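Long-range contacts in FERM, ARHGEF and pleckstrin domain-containing protein 2 (Mus musculus, PDB 4GYV), which acts, through the DH domain seen here, as a guanine nucleotide exchange factor that activates RAC1, in actin remodelling and semaphorin responses: residues A[8-13]-A[73-77]; A[22-27]-A[58-63]; A[160-165]-A[184-189]. Residues are numbered along the deposited sequence.

Contact 1 (A[8-13]-A[73-77]); sequences AYFIAK and LALWE
This is a buried, near-antiparallel helix-helix contact that joins the start of the long helix 7-39 to the last turn of helix 56-77. Both segments are alpha-helical; their axes approach to 11.2 Å and run at 147°, a wide spacing that large side chains fill. In register, the CA atoms of Tyr9 and Trp76 are 8.2 Å apart and those of Lys13 and Leu73 7.1 Å. Tyr9, with chi1 t, presents the edge of its ring to the face of the Trp76 indole, also chi1 t: the T-shaped pair has the Tyr9 and five-membered-ring centroids 5.1 Å apart and the planes at 65°. The indole reaches back to the first helix, where Ala12 is small enough to admit it, CB lying 3.8 Å from Trp76 CZ3. Such antiparallel packing is characteristic of the elongated, all-helical DH (RhoGEF) domain, in which helix 152-170 also lies against helix 7-39, through Leu167 on Ala8 and Ile11. Leu73 fills the space one turn before Trp76, its CD1 3.7 Å from Tyr9 CE1 and its CD2 3.9 Å from Ala12 CB. At the polar margin the long chains of Lys13 and Glu77 form a salt bridge, Lys13 NZ to Glu77 OE1 at 3.3 Å, whose hydrogen bond is weak, and Tyr9 OH stands 3.2 Å from the same Glu77 OE1. On the side of helix 7-39 turned away from 73-77, the Phe10 ring stacks on His159 of a second subunit.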
loop_
_atom_site.group_PDB
_atom_site.type_symbol
_atom_site.label_atom_id
_atom_site.label_comp_id
_atom_site.label_asym_id
_atom_site.label_seq_id
_atom_site.Cartn_x
_atom_site.Cartn_y
_atom_site.Cartn_z
ATOM N N ALA A 8 -8.194 -19.861 15.595
ATOM C CA ALA A 8 -8.365 -20.121 14.176
ATOM C C ALA A 8 -8.442 -18.802 13.426
ATOM O O ALA A 8 -7.824 -18.661 12.375
ATOM C CB ALA A 8 -9.576 -20.986 13.908
ATOM N N TYR A 9 -9.167 -17.820 13.970
ATOM C CA TYR A 9 -9.235 -16.516 13.309
ATOM C C TYR A 9 -7.834 -15.908 13.162
ATOM O O TYR A 9 -7.468 -15.455 12.081
ATOM C CB TYR A 9 -10.217 -15.533 13.976
ATOM C CG TYR A 9 -10.063 -14.135 13.416
ATOM C CD1 TYR A 9 -10.526 -13.823 12.156
ATOM C CD2 TYR A 9 -9.386 -13.148 14.119
ATOM C CE1 TYR A 9 -10.337 -12.557 11.616
ATOM C CE2 TYR A 9 -9.200 -11.889 13.589
ATOM C CZ TYR A 9 -9.673 -11.591 12.337
ATOM O OH TYR A 9 -9.476 -10.327 11.799
ATOM N N PHE A 10 -7.040 -15.926 14.232
ATOM C CA PHE A 10 -5.682 -15.382 14.163
ATOM C C PHE A 10 -4.803 -16.053 13.109
ATOM O O PHE A 10 -4.108 -15.383 12.370
ATOM C CB PHE A 10 -4.999 -15.401 15.516
ATOM C CG PHE A 10 -5.632 -14.484 16.529
ATOM C CD1 PHE A 10 -5.754 -13.129 16.280
ATOM C CD2 PHE A 10 -6.083 -14.973 17.754
ATOM C CE1 PHE A 10 -6.334 -12.276 17.220
ATOM C CE2 PHE A 10 -6.654 -14.126 18.697
ATOM C CZ PHE A 10 -6.792 -12.779 18.427
ATOM N N ILE A 11 -4.843 -17.372 13.013
ATOM C CA ILE A 11 -4.040 -18.045 12.002
ATOM C C ILE A 11 -4.488 -17.615 10.618
ATOM O O ILE A 11 -3.665 -17.287 9.773
ATOM C CB ILE A 11 -4.118 -19.566 12.130
ATOM C CG1 ILE A 11 -3.531 -20.006 13.450
ATOM C CG2 ILE A 11 -3.377 -20.248 10.996
ATOM C CD1 ILE A 11 -3.961 -21.400 13.815
ATOM N N ALA A 12 -5.794 -17.578 10.401
ATOM C CA ALA A 12 -6.339 -17.100 9.133
ATOM C C ALA A 12 -5.801 -15.720 8.811
ATOM O O ALA A 12 -5.321 -15.469 7.709
ATOM C CB ALA A 12 -7.856 -17.064 9.174
ATOM N N LYS A 13 -5.850 -14.829 9.789
ATOM C CA LYS A 13 -5.399 -13.473 9.554
ATOM C C LYS A 13 -3.884 -13.434 9.305
ATOM O O LYS A 13 -3.410 -12.667 8.460
ATOM C CB LYS A 13 -5.817 -12.566 10.700
ATOM C CG LYS A 13 -5.695 -11.112 10.322
ATOM C CD LYS A 13 -7.001 -10.436 9.898
ATOM C CE LYS A 13 -6.681 -9.164 9.074
ATOM N NZ LYS A 13 -7.291 -7.901 9.617
ATOM N N LEU A 73 -11.858 -13.742 4.687
ATOM C CA LEU A 73 -11.540 -13.051 5.924
ATOM C C LEU A 73 -12.445 -11.872 6.149
ATOM O O LEU A 73 -12.769 -11.535 7.279
ATOM C CB LEU A 73 -10.084 -12.599 5.943
ATOM C CG LEU A 73 -9.111 -13.525 6.672
ATOM C CD1 LEU A 73 -9.469 -13.528 8.136
ATOM C CD2 LEU A 73 -9.130 -14.965 6.117
ATOM N N ALA A 74 -12.881 -11.231 5.080
ATOM C CA ALA A 74 -13.755 -10.079 5.271
ATOM C C ALA A 74 -15.157 -10.546 5.661
ATOM O O ALA A 74 -15.872 -9.866 6.393
ATOM C CB ALA A 74 -13.772 -9.220 4.037
ATOM N N LEU A 75 -15.546 -11.717 5.170
ATOM C CA LEU A 75 -16.822 -12.292 5.541
ATOM C C LEU A 75 -16.795 -12.743 6.997
ATOM O O LEU A 75 -17.790 -12.642 7.725
ATOM C CB LEU A 75 -17.149 -13.469 4.631
ATOM C CG LEU A 75 -17.683 -13.104 3.254
ATOM C CD1 LEU A 75 -18.031 -14.347 2.520
ATOM C CD2 LEU A 75 -18.872 -12.247 3.394
ATOM N N TRP A 76 -15.634 -13.242 7.401
ATOM C CA TRP A 76 -15.391 -13.721 8.750
ATOM C C TRP A 76 -15.424 -12.538 9.718
ATOM O O TRP A 76 -16.105 -12.590 10.742
ATOM C CB TRP A 76 -14.038 -14.432 8.776
ATOM C CG TRP A 76 -13.763 -15.241 9.990
ATOM C CD1 TRP A 76 -14.239 -15.030 11.245
ATOM C CD2 TRP A 76 -12.918 -16.395 10.069
ATOM N NE1 TRP A 76 -13.746 -15.983 12.107
ATOM C CE2 TRP A 76 -12.936 -16.835 11.411
ATOM C CE3 TRP A 76 -12.154 -17.103 9.135
ATOM C CZ2 TRP A 76 -12.224 -17.952 11.844
ATOM C CZ3 TRP A 76 -11.449 -18.218 9.561
ATOM C CH2 TRP A 76 -11.483 -18.627 10.910
ATOM N N GLU A 77 -14.713 -11.475 9.352
ATOM C CA GLU A 77 -14.572 -10.256 10.150
ATOM C C GLU A 77 -15.865 -9.428 10.188
ATOM O O GLU A 77 -16.088 -8.668 11.129
ATOM C CB GLU A 77 -13.426 -9.382 9.600
ATOM C CG GLU A 77 -12.014 -9.952 9.753
ATOM C CD GLU A 77 -10.941 -9.115 9.043
ATOM O OE1 GLU A 77 -9.900 -9.681 8.663
ATOM O OE2 GLU A 77 -11.118 -7.888 8.865
#

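Contact 2 (A[22-27]-A[58-63]); sequences YLKDLE and VYEFHR
Segments 22-27 and 58-63 are both regular alpha-helix, with i to i+4 bonds such as Leu26 N to Tyr22 O (2.9 Å) and His62 N to Val58 O (3.1 Å). They run nearly antiparallel at 154°, axes 10.6 Å apart at closest, and the nearest CA atoms are those of Leu26 and Tyr59, 7.0 Å apart. Leu23 (m, t) points across, its CD2 3.7 Å from both Tyr59 CE2 and His62 CB; Leu26 (m, t) sets CB 3.8 Å from Tyr59 CD2 and CD1 4.2 Å from Val58 CG1. These branched apolar chains fill the gap between the aromatic groups. Tyr22, chi1 t, turns its ring edge to the face of His62 (chi1 m), centroids 4.5 Å apart and planes at 74°, while His62 ND1 is hydrogen-bonded to Glu19 and Tyr160. Tyr59, chi1 t, extends its hydroxyl to Glu27: OH donates to OE2 in a very short bond of 2.5 Å. The same Tyr59 OH accepts from Arg63 NE (3.2 Å) and NH2 (3.3 Å), so the phenol links acid and base, whose Glu27 OE2 and Arg63 NH2 remain 4.4 Å apart. Arg63 finds its salt-bridge partner in Asp214 of a third subunit. Aromatic and leucine packing inside, with a polar network along one margin, joins helices 7-39 and 56-77 in the antiparallel helical bundle of the DH (RhoGEF) domain.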
loop_
_atom_site.group_PDB
_atom_site.type_symbol
_atom_site.label_atom_id
_atom_site.label_comp_id
_atom_site.label_asym_id
_atom_site.label_seq_id
_atom_site.Cartn_x
_atom_site.Cartn_y
_atom_site.Cartn_z
ATOM N N TYR A 22 4.232 -11.303 0.817
ATOM C CA TYR A 22 5.073 -12.187 0.026
ATOM C C TYR A 22 4.856 -11.840 -1.432
ATOM O O TYR A 22 5.793 -11.874 -2.232
ATOM C CB TYR A 22 4.766 -13.655 0.343
ATOM C CG TYR A 22 5.127 -14.658 -0.717
ATOM C CD1 TYR A 22 6.434 -15.042 -0.919
ATOM C CD2 TYR A 22 4.149 -15.244 -1.500
ATOM C CE1 TYR A 22 6.761 -15.970 -1.896
ATOM C CE2 TYR A 22 4.460 -16.167 -2.474
ATOM C CZ TYR A 22 5.765 -16.524 -2.668
ATOM O OH TYR A 22 6.076 -17.453 -3.626
ATOM N N LEU A 23 3.624 -11.453 -1.756
ATOM C CA LEU A 23 3.272 -11.036 -3.110
ATOM C C LEU A 23 4.007 -9.776 -3.542
ATOM O O LEU A 23 4.620 -9.749 -4.612
ATOM C CB LEU A 23 1.758 -10.902 -3.259
ATOM C CG LEU A 23 1.168 -12.281 -3.566
ATOM C CD1 LEU A 23 -0.284 -12.341 -3.264
ATOM C CD2 LEU A 23 1.413 -12.682 -5.003
ATOM N N LYS A 24 3.962 -8.743 -2.706
ATOM C CA LYS A 24 4.740 -7.540 -2.935
ATOM C C LYS A 24 6.242 -7.880 -3.115
ATOM O O LYS A 24 6.943 -7.218 -3.874
ATOM C CB LYS A 24 4.536 -6.559 -1.781
ATOM C CG LYS A 24 3.233 -5.765 -1.813
ATOM C CD LYS A 24 3.501 -4.249 -1.984
ATOM C CE LYS A 24 2.281 -3.485 -2.547
ATOM N NZ LYS A 24 1.136 -3.372 -1.579
ATOM N N ASP A 25 6.729 -8.913 -2.425
ATOM C CA ASP A 25 8.126 -9.329 -2.547
ATOM C C ASP A 25 8.385 -9.936 -3.924
ATOM O O ASP A 25 9.374 -9.600 -4.576
ATOM C CB ASP A 25 8.536 -10.292 -1.420
ATOM C CG ASP A 25 8.767 -9.580 -0.087
ATOM O OD1 ASP A 25 8.991 -8.344 -0.113
ATOM O OD2 ASP A 25 8.735 -10.252 0.981
ATOM N N LEU A 26 7.490 -10.804 -4.381
ATOM C CA LEU A 26 7.565 -11.293 -5.744
ATOM C C LEU A 26 7.559 -10.155 -6.773
ATOM O O LEU A 26 8.232 -10.234 -7.802
ATOM C CB LEU A 26 6.406 -12.234 -6.044
ATOM C CG LEU A 26 6.407 -13.566 -5.307
ATOM C CD1 LEU A 26 5.337 -14.474 -5.921
ATOM C CD2 LEU A 26 7.813 -14.218 -5.309
ATOM N N GLU A 27 6.798 -9.097 -6.512
ATOM C CA GLU A 27 6.759 -7.994 -7.478
ATOM C C GLU A 27 8.124 -7.306 -7.682
ATOM O O GLU A 27 8.360 -6.718 -8.730
ATOM C CB GLU A 27 5.637 -6.999 -7.163
ATOM C CG GLU A 27 4.276 -7.666 -7.198
ATOM C CD GLU A 27 3.092 -6.728 -7.020
ATOM O OE1 GLU A 27 3.234 -5.576 -6.529
ATOM O OE2 GLU A 27 1.993 -7.189 -7.383
ATOM N N VAL A 58 4.011 -19.012 -10.564
ATOM C CA VAL A 58 3.957 -19.005 -9.113
ATOM C C VAL A 58 3.205 -17.776 -8.620
ATOM O O VAL A 58 2.333 -17.876 -7.747
ATOM C CB VAL A 58 5.375 -19.021 -8.494
ATOM C CG1 VAL A 58 5.357 -18.526 -7.042
ATOM C CG2 VAL A 58 5.975 -20.397 -8.584
ATOM N N TYR A 59 3.528 -16.616 -9.182
ATOM C CA TYR A 59 2.805 -15.400 -8.828
ATOM C C TYR A 59 1.299 -15.507 -9.129
ATOM O O TYR A 59 0.468 -15.115 -8.311
ATOM C CB TYR A 59 3.415 -14.201 -9.530
ATOM C CG TYR A 59 2.764 -12.885 -9.224
ATOM C CD1 TYR A 59 1.681 -12.432 -9.968
ATOM C CD2 TYR A 59 3.253 -12.072 -8.213
ATOM C CE1 TYR A 59 1.085 -11.216 -9.697
ATOM C CE2 TYR A 59 2.671 -10.837 -7.945
ATOM C CZ TYR A 59 1.587 -10.419 -8.687
ATOM O OH TYR A 59 1.007 -9.203 -8.408
ATOM N N GLU A 60 0.939 -16.050 -10.287
ATOM C CA GLU A 60 -0.477 -16.216 -10.593
ATOM C C GLU A 60 -1.177 -17.061 -9.539
ATOM O O GLU A 60 -2.287 -16.747 -9.124
ATOM C CB GLU A 60 -0.689 -16.823 -11.974
ATOM C CG GLU A 60 -0.403 -15.855 -13.073
ATOM C CD GLU A 60 -0.539 -16.479 -14.443
ATOM O OE1 GLU A 60 -1.244 -17.531 -14.542
ATOM O OE2 GLU A 60 0.066 -15.901 -15.396
ATOM N N PHE A 61 -0.519 -18.130 -9.110
ATOM C CA PHE A 61 -1.093 -18.994 -8.112
ATOM C C PHE A 61 -1.417 -18.242 -6.821
ATOM O O PHE A 61 -2.554 -18.295 -6.319
ATOM C CB PHE A 61 -0.177 -20.161 -7.787
ATOM C CG PHE A 61 -0.566 -20.848 -6.537
ATOM C CD1 PHE A 61 -1.582 -21.791 -6.555
ATOM C CD2 PHE A 61 0.023 -20.498 -5.325
ATOM C CE1 PHE A 61 -1.987 -22.409 -5.398
ATOM C CE2 PHE A 61 -0.378 -21.105 -4.158
ATOM C CZ PHE A 61 -1.389 -22.067 -4.191
ATOM N N HIS A 62 -0.411 -17.563 -6.282
ATOM C CA HIS A 62 -0.594 -16.825 -5.049
ATOM C C HIS A 62 -1.632 -15.718 -5.179
ATOM O O HIS A 62 -2.333 -15.389 -4.240
ATOM C CB HIS A 62 0.735 -16.284 -4.554
ATOM C CG HIS A 62 1.680 -17.361 -4.117
ATOM N ND1 HIS A 62 1.546 -18.024 -2.919
ATOM C CD2 HIS A 62 2.748 -17.916 -4.735
ATOM C CE1 HIS A 62 2.498 -18.932 -2.811
ATOM N NE2 HIS A 62 3.245 -18.884 -3.898
ATOM N N ARG A 63 -1.757 -15.160 -6.360
ATOM C CA ARG A 63 -2.745 -14.133 -6.539
ATOM C C ARG A 63 -4.156 -14.649 -6.460
ATOM O O ARG A 63 -5.037 -13.972 -5.940
ATOM C CB ARG A 63 -2.506 -13.413 -7.842
ATOM C CG ARG A 63 -1.677 -12.213 -7.591
ATOM C CD ARG A 63 -2.523 -11.124 -7.006
ATOM N NE ARG A 63 -2.001 -9.912 -7.587
ATOM C CZ ARG A 63 -2.672 -9.077 -8.359
ATOM N NH1 ARG A 63 -3.957 -9.245 -8.612
ATOM N NH2 ARG A 63 -2.038 -8.037 -8.860
#

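Contact 3 (A[160-165]-A[184-189]); sequences YRLLLS and ALKAIT
Helices 152-170 and 178-194 meet here closely and almost antiparallel, through side chains that interlock without polar bonds between the two segments. Both segments are alpha-helical, their axes 9.2 Å apart at closest and at 159°; the register pairs Arg161 with Ile188 (CA-CA 5.9 Å) and Leu164 with Leu185 (5.5 Å). Leu164, chi1 m and chi2 t, projects across the interface: its CD2 lies 3.8 Å from Ala184 CB, its CD1 3.9 Å from Ile188 CG2 and its CB 3.9 Å from Leu185 CD1. Ala184, with just a methyl, leaves room for this leucine. Ile188 (t, p) brings CG1 within 3.8 Å of Tyr160 CB. Together these residues form part of the antiparallel helical bundle of the DH domain, joining two helices that follow one another in the chain; helix 92-102 adds Leu95 and Met99 against Leu164. Tyr160, chi1 m, starts toward the partner helix, but its ring leads away from it, and its hydroxyl is hydrogen-bonded to Glu19 and to His62. Leu185 (t, p) bends over the more exposed side, CD1 3.7 Å from Arg161 O and 3.9 Å from Ser165 OG. Alongside, Arg161, chi1 t, lays its aliphatic part on the partner helix, CG 3.7 Å from Thr189 OG1, while its NE makes a weak hydrogen bond to Thr192. The m rotamers of Ser165 and Thr189 turn each hydroxyl back onto its own helix, Ser165 OG donating to Arg161 O (2.8 Å) and Thr189 OG1 to Leu185 O (2.7 Å), which satisfies these small polar groups beside an apolar seam.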
loop_
_atom_site.group_PDB
_atom_site.type_symbol
_atom_site.label_atom_id
_atom_site.label_comp_id
_atom_site.label_asym_id
_atom_site.label_seq_id
_atom_site.Cartn_x
_atom_site.Cartn_y
_atom_site.Cartn_z
ATOM N N TYR A 160 3.427 -22.433 4.808
ATOM C CA TYR A 160 2.091 -23.025 4.685
ATOM C C TYR A 160 1.969 -24.295 5.538
ATOM O O TYR A 160 0.978 -24.478 6.255
ATOM C CB TYR A 160 1.745 -23.370 3.235
ATOM C CG TYR A 160 1.429 -22.194 2.318
ATOM C CD1 TYR A 160 1.179 -20.910 2.821
ATOM C CD2 TYR A 160 1.376 -22.371 0.935
ATOM C CE1 TYR A 160 0.891 -19.836 1.957
ATOM C CE2 TYR A 160 1.087 -21.314 0.074
ATOM C CZ TYR A 160 0.847 -20.058 0.589
ATOM O OH TYR A 160 0.569 -19.034 -0.284
ATOM N N ARG A 161 2.973 -25.170 5.461
ATOM C CA ARG A 161 2.933 -26.430 6.198
ATOM C C ARG A 161 2.849 -26.117 7.684
ATOM O O ARG A 161 2.190 -26.818 8.441
ATOM C CB ARG A 161 4.165 -27.299 5.904
ATOM C CG ARG A 161 4.071 -28.762 6.395
ATOM C CD ARG A 161 5.372 -29.281 7.037
ATOM N NE ARG A 161 6.538 -29.275 6.138
ATOM C CZ ARG A 161 7.709 -28.690 6.416
ATOM N NH1 ARG A 161 7.881 -28.049 7.570
ATOM N NH2 ARG A 161 8.715 -28.737 5.543
ATOM N N LEU A 162 3.508 -25.041 8.087
ATOM C CA LEU A 162 3.583 -24.658 9.482
ATOM C C LEU A 162 2.234 -24.200 9.967
ATOM O O LEU A 162 1.753 -24.646 11.011
ATOM C CB LEU A 162 4.553 -23.503 9.624
ATOM C CG LEU A 162 5.864 -23.826 10.293
ATOM C CD1 LEU A 162 5.551 -23.934 11.779
ATOM C CD2 LEU A 162 6.448 -25.136 9.687
ATOM N N LEU A 163 1.648 -23.285 9.190
ATOM C CA LEU A 163 0.350 -22.685 9.463
ATOM C C LEU A 163 -0.769 -23.724 9.502
ATOM O O LEU A 163 -1.576 -23.733 10.422
ATOM C CB LEU A 163 0.059 -21.591 8.434
ATOM C CG LEU A 163 0.927 -20.327 8.554
ATOM C CD1 LEU A 163 1.127 -19.658 7.206
ATOM C CD2 LEU A 163 0.364 -19.327 9.573
ATOM N N LEU A 164 -0.815 -24.604 8.513
ATOM C CA LEU A 164 -1.781 -25.690 8.542
ATOM C C LEU A 164 -1.582 -26.614 9.745
ATOM O O LEU A 164 -2.536 -27.149 10.308
ATOM C CB LEU A 164 -1.750 -26.454 7.226
ATOM C CG LEU A 164 -2.618 -25.684 6.234
ATOM C CD1 LEU A 164 -2.219 -25.910 4.786
ATOM C CD2 LEU A 164 -4.061 -26.098 6.467
ATOM N N SER A 165 -0.341 -26.779 10.167
ATOM C CA SER A 165 -0.084 -27.575 11.351
ATOM C C SER A 165 -0.751 -26.984 12.567
ATOM O O SER A 165 -1.276 -27.708 13.405
ATOM C CB SER A 165 1.405 -27.693 11.603
ATOM O OG SER A 165 1.969 -28.557 10.642
ATOM N N ALA A 184 -5.869 -30.531 3.669
ATOM C CA ALA A 184 -4.964 -29.514 3.152
ATOM C C ALA A 184 -3.532 -29.710 3.656
ATOM O O ALA A 184 -2.570 -29.548 2.904
ATOM C CB ALA A 184 -5.471 -28.129 3.527
ATOM N N LEU A 185 -3.393 -30.046 4.933
ATOM C CA LEU A 185 -2.074 -30.255 5.490
ATOM C C LEU A 185 -1.390 -31.425 4.801
ATOM O O LEU A 185 -0.174 -31.408 4.558
ATOM C CB LEU A 185 -2.163 -30.527 6.976
ATOM C CG LEU A 185 -0.827 -30.873 7.630
ATOM C CD1 LEU A 185 0.198 -29.797 7.392
ATOM C CD2 LEU A 185 -1.027 -31.076 9.102
ATOM N N LYS A 186 -2.181 -32.446 4.493
ATOM C CA LYS A 186 -1.660 -33.616 3.812
ATOM C C LYS A 186 -1.144 -33.178 2.446
ATOM O O LYS A 186 -0.068 -33.572 2.030
ATOM C CB LYS A 186 -2.746 -34.688 3.701
ATOM C CG LYS A 186 -2.312 -35.984 3.033
ATOM C CD LYS A 186 -3.512 -36.931 2.883
ATOM C CE LYS A 186 -3.227 -38.121 1.967
ATOM N NZ LYS A 186 -4.371 -39.093 1.932
ATOM N N ALA A 187 -1.898 -32.311 1.781
ATOM C CA ALA A 187 -1.535 -31.825 0.458
ATOM C C ALA A 187 -0.225 -31.031 0.434
ATOM O O ALA A 187 0.671 -31.314 -0.359
ATOM C CB ALA A 187 -2.652 -30.981 -0.090
ATOM N N ILE A 188 -0.138 -30.017 1.288
ATOM C CA ILE A 188 1.047 -29.185 1.375
ATOM C C ILE A 188 2.250 -30.006 1.852
ATOM O O ILE A 188 3.382 -29.775 1.437
ATOM C CB ILE A 188 0.816 -27.980 2.313
ATOM C CG1 ILE A 188 2.049 -27.084 2.337
ATOM C CG2 ILE A 188 0.498 -28.431 3.738
ATOM C CD1 ILE A 188 2.510 -26.676 0.968
ATOM N N THR A 189 2.008 -30.975 2.716
ATOM C CA THR A 189 3.090 -31.837 3.150
ATOM C C THR A 189 3.635 -32.660 1.981
ATOM O O THR A 189 4.859 -32.819 1.841
ATOM C CB THR A 189 2.654 -32.739 4.293
ATOM O OG1 THR A 189 2.334 -31.923 5.425
ATOM C CG2 THR A 189 3.752 -33.661 4.663
#

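Contacts 1 and 2 fasten the same two helices, 7-39 and 56-77, at places whose centres are about 21 Å apart, and contact 2 is nested within the chain loop closed by contact 1. Contact 3 follows both in sequence and pairs helices 152-170 and 178-194; its centre lies about 17 Å from that of contact 1 and about 19 Å from that of contact 2. It touches each: Ile11 CG2 packs 4.0 Å from Leu163 O, and Tyr160 OH is 3.0 Å from His62 ND1. Helix 152-170 thus connects the two pairs into one bundle, and all three contacts belong to the DH domain, the exchange module of this RAC1 activator.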